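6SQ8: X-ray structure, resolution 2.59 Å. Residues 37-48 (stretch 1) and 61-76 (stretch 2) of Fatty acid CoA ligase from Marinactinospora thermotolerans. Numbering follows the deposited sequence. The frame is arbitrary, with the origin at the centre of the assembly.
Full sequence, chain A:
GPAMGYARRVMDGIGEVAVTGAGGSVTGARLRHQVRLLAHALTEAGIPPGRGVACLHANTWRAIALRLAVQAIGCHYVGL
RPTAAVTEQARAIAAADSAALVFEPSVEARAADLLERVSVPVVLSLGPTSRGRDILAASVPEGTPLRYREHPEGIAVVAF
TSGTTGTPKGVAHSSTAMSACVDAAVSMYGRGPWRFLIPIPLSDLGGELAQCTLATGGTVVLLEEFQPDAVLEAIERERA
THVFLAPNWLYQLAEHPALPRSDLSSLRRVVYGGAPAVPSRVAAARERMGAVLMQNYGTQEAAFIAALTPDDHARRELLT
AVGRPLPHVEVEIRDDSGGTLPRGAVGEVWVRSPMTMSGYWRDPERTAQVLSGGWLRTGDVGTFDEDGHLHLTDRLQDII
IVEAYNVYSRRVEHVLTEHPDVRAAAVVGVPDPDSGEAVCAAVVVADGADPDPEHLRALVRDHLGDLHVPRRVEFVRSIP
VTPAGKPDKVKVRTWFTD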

# COMPACT_ATOMS: atom_id res chain seq x y z
N LEU A 37 19.89 8.94 -19.40
CA LEU A 37 19.29 9.99 -20.19
C LEU A 37 18.49 10.96 -19.31
O LEU A 37 18.73 12.16 -19.32
CB LEU A 37 18.40 9.33 -21.24
CG LEU A 37 17.98 10.22 -22.41
CD1 LEU A 37 17.90 9.39 -23.70
CD2 LEU A 37 16.67 10.94 -22.14
N LEU A 38 17.54 10.41 -18.55
CA LEU A 38 16.64 11.21 -17.74
C LEU A 38 17.43 11.91 -16.63
O LEU A 38 17.12 13.05 -16.27
CB LEU A 38 15.59 10.29 -17.13
CG LEU A 38 14.57 9.70 -18.10
CD1 LEU A 38 13.70 8.70 -17.40
CD2 LEU A 38 13.70 10.79 -18.66
N ALA A 39 18.43 11.21 -16.07
CA ALA A 39 19.27 11.75 -15.03
C ALA A 39 19.97 13.02 -15.54
O ALA A 39 19.87 14.07 -14.93
CB ALA A 39 20.26 10.71 -14.57
N HIS A 40 20.65 12.88 -16.68
CA HIS A 40 21.36 13.99 -17.32
C HIS A 40 20.39 15.16 -17.60
O HIS A 40 20.66 16.30 -17.25
CB HIS A 40 22.07 13.50 -18.58
CG HIS A 40 22.88 14.56 -19.24
ND1 HIS A 40 22.36 15.41 -20.22
CD2 HIS A 40 24.18 14.89 -19.10
CE1 HIS A 40 23.32 16.23 -20.63
NE2 HIS A 40 24.43 15.94 -19.95
N ALA A 41 19.24 14.87 -18.21
CA ALA A 41 18.27 15.89 -18.58
C ALA A 41 17.79 16.69 -17.35
O ALA A 41 17.61 17.91 -17.43
CB ALA A 41 17.11 15.24 -19.29
N LEU A 42 17.55 15.99 -16.23
CA LEU A 42 17.04 16.62 -14.99
C LEU A 42 18.14 17.47 -14.35
O LEU A 42 17.86 18.55 -13.82
CB LEU A 42 16.58 15.52 -14.01
CG LEU A 42 15.30 14.78 -14.35
CD1 LEU A 42 15.23 13.47 -13.59
CD2 LEU A 42 14.09 15.62 -14.02
N THR A 43 19.37 16.94 -14.37
CA THR A 43 20.56 17.64 -13.89
C THR A 43 20.68 18.95 -14.67
O THR A 43 20.67 20.02 -14.05
CB THR A 43 21.81 16.74 -14.00
OG1 THR A 43 21.94 16.01 -12.77
CG2 THR A 43 23.10 17.47 -14.30
N GLU A 44 20.72 18.85 -16.00
CA GLU A 44 20.91 19.98 -16.92
C GLU A 44 19.81 21.03 -16.75
O GLU A 44 20.05 22.18 -16.99
CB GLU A 44 20.93 19.54 -18.39
CG GLU A 44 22.17 18.79 -18.81
CD GLU A 44 23.52 19.40 -18.49
OE1 GLU A 44 24.49 18.63 -18.33
OE2 GLU A 44 23.58 20.64 -18.36
N ALA A 45 18.61 20.62 -16.35
CA ALA A 45 17.48 21.53 -16.24
C ALA A 45 17.57 22.39 -14.97
O ALA A 45 16.68 23.21 -14.71
CB ALA A 45 16.19 20.75 -16.27
N GLY A 46 18.60 22.17 -14.14
CA GLY A 46 18.92 23.00 -12.97
C GLY A 46 18.18 22.62 -11.68
O GLY A 46 18.02 23.44 -10.79
N ILE A 47 17.72 21.37 -11.62
CA ILE A 47 17.13 20.78 -10.43
C ILE A 47 18.26 20.46 -9.45
O ILE A 47 19.10 19.60 -9.72
CB ILE A 47 16.33 19.52 -10.80
CG1 ILE A 47 15.28 19.79 -11.89
CG2 ILE A 47 15.70 18.91 -9.56
CD1 ILE A 47 14.64 18.56 -12.47
N PRO A 48 18.31 21.13 -8.27
CA PRO A 48 19.36 20.88 -7.28
C PRO A 48 19.07 19.71 -6.34
O PRO A 48 17.91 19.40 -6.06
CB PRO A 48 19.38 22.20 -6.50
CG PRO A 48 17.93 22.69 -6.54
CD PRO A 48 17.37 22.19 -7.85
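Stretch 2 61-76: WRAIALRLAVQAIGCH

Stretch 2 is helical through Ala72 and packs across the helix that ends stretch 1's regular structure at Glu44. The two axes approach to 8.5 Å, and their N-to-C directions differ by 51° (signed crossing angle -51°), an oblique crossing nearer parallel than antiparallel. No hydrogen bond links them; the contact is apolar and buries 479 Å², both sides summed.

Trp61 lies out of reach of stretch 1, and the approach begins one residue later, where the carbonyl O of Arg62 lies 4.2 Å from Leu38 CD1. Ala63 and Ile64 make no contact. Ala65 turns its CA-to-CB bond toward stretch 1, and its CB meets Leu38 CD1 at 3.8 Å. The same Leu38 CD1 lies 3.8 Å from the backbone N of Leu66, whose side chain (chi1 t, chi2 p) starts sideways but brings CD1 to 4.3 Å from Leu42 CD1. Arg67 and Leu68 stay clear.

One turn after Ala65, Ala69 marks the tightest backbone approach, its CA 4.8 Å from Ala39 CA. Ala69 points toward stretch 1, while the CA-to-CB bond of Ala39 runs sideways. Both residues at this point are alanines, with Ala39 CB and Ala69 CB 4.3 Å apart; Ala69 CB is also 3.8 Å from Ala39 N and 3.9 Å from Leu38 CB. Val70 points away at CB, yet its CG2 still reaches Leu42 CD1 at 4.1 Å.

Ile73, the first residue to leave helical geometry, has the largest area covered by stretch 1. Its CG2 lies 3.7 Å from Ala39 CB and 3.9 Å from Thr43 OG1, while its CD1 approaches Leu42 CB at 3.7 Å. Gly74 follows with positive phi, a conformation that favours glycine, and Cys75 N donates a hydrogen bond to Val70 O at 3.0 Å. Cys75 then directs SG to 3.7 Å from Ile47 CG2 and 3.5 Å from Pro48 O, extending the contact past the helices. His76 is beyond reach.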

# COMPACT_ATOMS: atom_id res chain seq x y z
N TRP A 61 6.96 1.83 -18.35
CA TRP A 61 8.31 1.43 -18.03
C TRP A 61 9.22 2.65 -17.87
O TRP A 61 10.19 2.62 -17.13
CB TRP A 61 8.85 0.45 -19.06
CG TRP A 61 9.21 1.04 -20.39
CD1 TRP A 61 8.45 1.06 -21.51
CD2 TRP A 61 10.47 1.62 -20.75
NE1 TRP A 61 9.14 1.62 -22.55
CE2 TRP A 61 10.38 1.97 -22.12
CE3 TRP A 61 11.66 1.89 -20.07
CZ2 TRP A 61 11.43 2.58 -22.80
CZ3 TRP A 61 12.70 2.49 -20.74
CH2 TRP A 61 12.59 2.83 -22.09
N ARG A 62 8.90 3.74 -18.56
CA ARG A 62 9.70 4.95 -18.45
C ARG A 62 9.54 5.57 -17.05
O ARG A 62 10.45 6.21 -16.54
CB ARG A 62 9.37 5.96 -19.55
CG ARG A 62 10.03 5.65 -20.89
CD ARG A 62 9.69 6.71 -21.93
NE ARG A 62 10.26 6.42 -23.24
CZ ARG A 62 9.77 5.51 -24.08
NH1 ARG A 62 8.68 4.82 -23.78
NH2 ARG A 62 10.39 5.26 -25.22
N ALA A 63 8.38 5.37 -16.43
CA ALA A 63 8.13 5.93 -15.10
C ALA A 63 8.99 5.23 -14.04
O ALA A 63 9.29 5.81 -12.98
CB ALA A 63 6.66 5.85 -14.76
N ILE A 64 9.36 3.97 -14.32
CA ILE A 64 10.26 3.18 -13.49
C ILE A 64 11.65 3.85 -13.51
O ILE A 64 12.28 4.05 -12.42
CB ILE A 64 10.31 1.71 -13.96
CG1 ILE A 64 8.98 1.00 -13.71
CG2 ILE A 64 11.46 0.96 -13.32
CD1 ILE A 64 8.95 -0.43 -14.18
N ALA A 65 12.11 4.17 -14.73
CA ALA A 65 13.37 4.86 -14.99
C ALA A 65 13.37 6.24 -14.33
O ALA A 65 14.39 6.66 -13.79
CB ALA A 65 13.59 4.98 -16.48
N LEU A 66 12.23 6.94 -14.39
CA LEU A 66 12.17 8.31 -13.91
C LEU A 66 12.45 8.34 -12.40
O LEU A 66 13.20 9.18 -11.93
CB LEU A 66 10.81 8.94 -14.23
CG LEU A 66 10.57 10.34 -13.66
CD1 LEU A 66 11.60 11.30 -14.20
CD2 LEU A 66 9.17 10.85 -13.97
N ARG A 67 11.83 7.42 -11.65
CA ARG A 67 11.96 7.41 -10.19
C ARG A 67 13.43 7.20 -9.82
O ARG A 67 14.00 7.89 -8.97
CB ARG A 67 11.08 6.32 -9.56
CG ARG A 67 11.03 6.30 -8.03
CD ARG A 67 10.55 4.95 -7.53
NE ARG A 67 9.89 4.94 -6.23
CZ ARG A 67 8.58 4.85 -6.04
NH1 ARG A 67 7.76 4.98 -7.07
NH2 ARG A 67 8.09 4.62 -4.83
N LEU A 68 14.04 6.23 -10.52
CA LEU A 68 15.39 5.82 -10.29
C LEU A 68 16.33 6.98 -10.62
O LEU A 68 17.29 7.23 -9.90
CB LEU A 68 15.64 4.58 -11.16
CG LEU A 68 16.83 3.71 -10.79
CD1 LEU A 68 17.00 3.59 -9.28
CD2 LEU A 68 16.68 2.33 -11.41
N ALA A 69 16.03 7.71 -11.70
CA ALA A 69 16.81 8.87 -12.12
C ALA A 69 16.71 9.98 -11.07
O ALA A 69 17.72 10.53 -10.66
CB ALA A 69 16.38 9.33 -13.48
N VAL A 70 15.49 10.30 -10.62
CA VAL A 70 15.28 11.32 -9.61
C VAL A 70 16.10 11.00 -8.36
O VAL A 70 16.63 11.90 -7.70
CB VAL A 70 13.79 11.47 -9.26
CG1 VAL A 70 13.58 12.26 -7.97
CG2 VAL A 70 13.01 12.08 -10.43
N GLN A 71 16.18 9.72 -8.00
CA GLN A 71 16.86 9.29 -6.78
C GLN A 71 18.38 9.31 -6.99
O GLN A 71 19.12 9.76 -6.13
CB GLN A 71 16.33 7.93 -6.32
CG GLN A 71 14.94 8.03 -5.68
CD GLN A 71 14.30 6.69 -5.45
OE1 GLN A 71 14.64 5.70 -6.10
NE2 GLN A 71 13.38 6.63 -4.50
N ALA A 72 18.82 8.82 -8.15
CA ALA A 72 20.23 8.80 -8.55
C ALA A 72 20.84 10.21 -8.48
O ALA A 72 21.96 10.36 -8.02
CB ALA A 72 20.37 8.23 -9.94
N ILE A 73 20.09 11.23 -8.92
CA ILE A 73 20.60 12.62 -8.96
C ILE A 73 20.39 13.31 -7.61
O ILE A 73 20.36 14.55 -7.52
CB ILE A 73 20.01 13.46 -10.12
CG1 ILE A 73 18.56 13.87 -9.87
CG2 ILE A 73 20.22 12.78 -11.46
CD1 ILE A 73 18.12 15.04 -10.65
N GLY A 74 20.24 12.52 -6.54
CA GLY A 74 20.21 13.06 -5.19
C GLY A 74 18.96 13.86 -4.87
O GLY A 74 18.94 14.59 -3.91
N CYS A 75 17.88 13.67 -5.64
CA CYS A 75 16.57 14.28 -5.32
C CYS A 75 15.64 13.26 -4.66
O CYS A 75 15.92 12.06 -4.65
CB CYS A 75 15.94 14.85 -6.58
SG CYS A 75 16.79 16.33 -7.18
N HIS A 76 14.53 13.75 -4.10
CA HIS A 76 13.52 12.87 -3.53
C HIS A 76 12.27 12.84 -4.43
O HIS A 76 11.69 13.87 -4.77
CB HIS A 76 13.22 13.24 -2.07
CG HIS A 76 12.58 14.55 -1.82
ND1 HIS A 76 13.29 15.62 -1.29
CD2 HIS A 76 11.30 14.97 -1.94
CE1 HIS A 76 12.47 16.65 -1.12
NE2 HIS A 76 11.25 16.28 -1.52